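Local coordinates for pancreatic lipase related protein 2 (Equus caballus, PDB 1W52) that probably hydrolyses galactolipids and triacylglycerols, as a secreted, calcium-binding lipase of the alpha/beta-hydrolase superfamily, at residues I95-T100 with S275-D280. Residues are numbered along the deposited sequence; the frame is centred on the assembly and turned at random.
Sequences ILQVET and SILNPD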
loop_
_atom_site.group_PDB
_atom_site.type_symbol
_atom_site.label_atom_id
_atom_site.label_comp_id
_atom_site.label_asym_id
_atom_site.label_seq_id
_atom_site.Cartn_x
_atom_site.Cartn_y
_atom_site.Cartn_z
ATOM N N ILE A 95 3.879 -8.717 -12.386
ATOM C CA ILE A 95 4.804 -7.680 -12.890
ATOM C C ILE A 95 5.183 -7.921 -14.368
ATOM O O ILE A 95 5.219 -6.997 -15.143
ATOM C CB ILE A 95 6.080 -7.598 -12.018
ATOM C CG1 ILE A 95 5.762 -6.957 -10.680
ATOM C CG2 ILE A 95 7.154 -6.776 -12.705
ATOM C CD1 ILE A 95 6.963 -6.942 -9.721
ATOM N N LEU A 96 5.426 -9.170 -14.730
ATOM C CA LEU A 96 5.759 -9.565 -16.092
ATOM C C LEU A 96 4.601 -9.520 -17.093
ATOM O O LEU A 96 4.825 -9.606 -18.292
ATOM C CB LEU A 96 6.333 -10.981 -16.086
ATOM C CG LEU A 96 7.574 -11.136 -15.209
ATOM C CD1 LEU A 96 7.957 -12.594 -15.091
ATOM C CD2 LEU A 96 8.749 -10.309 -15.710
ATOM N N GLN A 97 3.364 -9.393 -16.646
ATOM C CA GLN A 97 2.295 -9.130 -17.619
ATOM C C GLN A 97 2.269 -7.670 -18.075
ATOM O O GLN A 97 1.546 -7.356 -19.012
ATOM C CB GLN A 97 0.902 -9.460 -17.080
ATOM C CG GLN A 97 0.743 -10.810 -16.438
ATOM C CD GLN A 97 -0.609 -10.973 -15.761
ATOM O OE1 GLN A 97 -1.445 -10.063 -15.786
ATOM N NE2 GLN A 97 -0.816 -12.126 -15.135
ATOM N N VAL A 98 3.002 -6.778 -17.412
ATOM C CA VAL A 98 2.920 -5.364 -17.730
ATOM C C VAL A 98 4.204 -4.718 -18.173
ATOM O O VAL A 98 4.140 -3.647 -18.772
ATOM C CB VAL A 98 2.379 -4.569 -16.563
ATOM C CG1 VAL A 98 1.159 -5.281 -16.034
ATOM C CG2 VAL A 98 3.457 -4.317 -15.446
ATOM N N GLU A 99 5.352 -5.338 -17.877
ATOM C CA GLU A 99 6.676 -4.822 -18.291
ATOM C C GLU A 99 7.639 -5.923 -18.629
ATOM O O GLU A 99 7.450 -7.039 -18.215
ATOM C CB GLU A 99 7.298 -3.833 -17.278
ATOM C CG GLU A 99 7.477 -4.256 -15.816
ATOM C CD GLU A 99 7.874 -3.079 -14.881
ATOM O OE1 GLU A 99 9.068 -2.665 -14.832
ATOM O OE2 GLU A 99 6.986 -2.548 -14.187
ATOM N N THR A 100 8.639 -5.645 -19.453
ATOM C CA THR A 100 9.558 -6.726 -19.786
ATOM C C THR A 100 10.777 -6.531 -18.915
ATOM O O THR A 100 11.417 -5.493 -18.923
ATOM C CB THR A 100 9.848 -6.941 -21.323
ATOM O OG1 THR A 100 10.287 -5.740 -21.926
ATOM C CG2 THR A 100 8.533 -7.316 -22.115
ATOM N N SER A 275 -2.201 -2.765 -7.565
ATOM C CA SER A 275 -1.636 -1.576 -8.276
ATOM C C SER A 275 -0.730 -1.924 -9.489
ATOM O O SER A 275 -0.618 -1.158 -10.456
ATOM C CB SER A 275 -0.812 -0.701 -7.305
ATOM O OG SER A 275 0.500 -1.170 -7.223
ATOM N N ILE A 276 -0.078 -3.072 -9.418
ATOM C CA ILE A 276 0.706 -3.531 -10.522
ATOM C C ILE A 276 -0.129 -3.572 -11.779
ATOM O O ILE A 276 0.316 -3.075 -12.821
ATOM C CB ILE A 276 1.193 -4.907 -10.270
ATOM C CG1 ILE A 276 2.290 -4.913 -9.192
ATOM C CG2 ILE A 276 1.698 -5.514 -11.604
ATOM C CD1 ILE A 276 2.751 -6.332 -8.857
ATOM N N LEU A 277 -1.310 -4.206 -11.699
ATOM C CA LEU A 277 -2.257 -4.256 -12.843
ATOM C C LEU A 277 -3.259 -3.133 -12.903
ATOM O O LEU A 277 -3.981 -3.056 -13.865
ATOM C CB LEU A 277 -3.051 -5.535 -12.842
ATOM C CG LEU A 277 -2.179 -6.756 -12.680
ATOM C CD1 LEU A 277 -2.845 -7.990 -13.197
ATOM C CD2 LEU A 277 -0.933 -6.573 -13.455
ATOM N N ASN A 278 -3.288 -2.238 -11.928
ATOM C CA ASN A 278 -4.359 -1.273 -11.849
ATOM C C ASN A 278 -3.872 0.042 -11.406
ATOM O O ASN A 278 -4.459 0.649 -10.519
ATOM C CB ASN A 278 -5.402 -1.737 -10.841
ATOM C CG ASN A 278 -6.117 -2.986 -11.294
ATOM O OD1 ASN A 278 -6.993 -2.901 -12.146
ATOM N ND2 ASN A 278 -5.742 -4.147 -10.743
ATOM N N PRO A 279 -2.838 0.520 -12.060
ATOM C CA PRO A 279 -2.102 1.707 -11.591
ATOM C C PRO A 279 -3.010 2.840 -11.121
ATOM O O PRO A 279 -2.731 3.473 -10.118
ATOM C CB PRO A 279 -1.360 2.168 -12.846
ATOM C CG PRO A 279 -1.909 1.244 -14.033
ATOM C CD PRO A 279 -2.368 0.002 -13.358
ATOM N N ASP A 280 -4.095 3.097 -11.854
ATOM C CA ASP A 280 -4.935 4.276 -11.601
ATOM C C ASP A 280 -5.848 4.027 -10.428
ATOM O O ASP A 280 -6.788 4.786 -10.178
ATOM C CB ASP A 280 -5.780 4.627 -12.837
ATOM C CG ASP A 280 -4.917 4.989 -14.056
ATOM O OD1 ASP A 280 -4.098 5.965 -13.965
ATOM O OD2 ASP A 280 -4.993 4.333 -15.138
#
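Ile276 and Ile95 illustrate how two helices can meet near their C-terminal ends mainly through branched aliphatic groups, with no hydrogen bond between the two segments. From CB, which points toward the other segment, the side chain of Ile276 forks. Its CG2 branch, anti to the backbone N, rests over the backbone of Ile95, 4.0 Å from that residue's CA, and lies 4.4 Å from Val98 CG2. The other branch runs through CG1, which chi1 of -72° places beside the backbone N, to CD1; this tip reaches Ile95 CG1 at 3.6 Å. The two isoleucines cross at about a right angle.

Toward solvent the contact continues with Leu277, whose methyls divide the work: CD2 touches Val98 CG1 at 3.6 Å, while CD1 faces the amide oxygen OE1 of the extended Gln97. Behind the apolar contact, Ile95 O accepts from both Val98 N and Glu99 N, tying the turn that presents Val98. That side chain also packs on Tyr312 and lies about 8 Å from a bound calcium ion.

Helix 87-96 belongs to the beta-alpha-beta crossover joining parallel strands 72-76 and 102-107, whereas helix 257-277 leads from strand 226-230 toward edge strand 285-286 of the same central sheet.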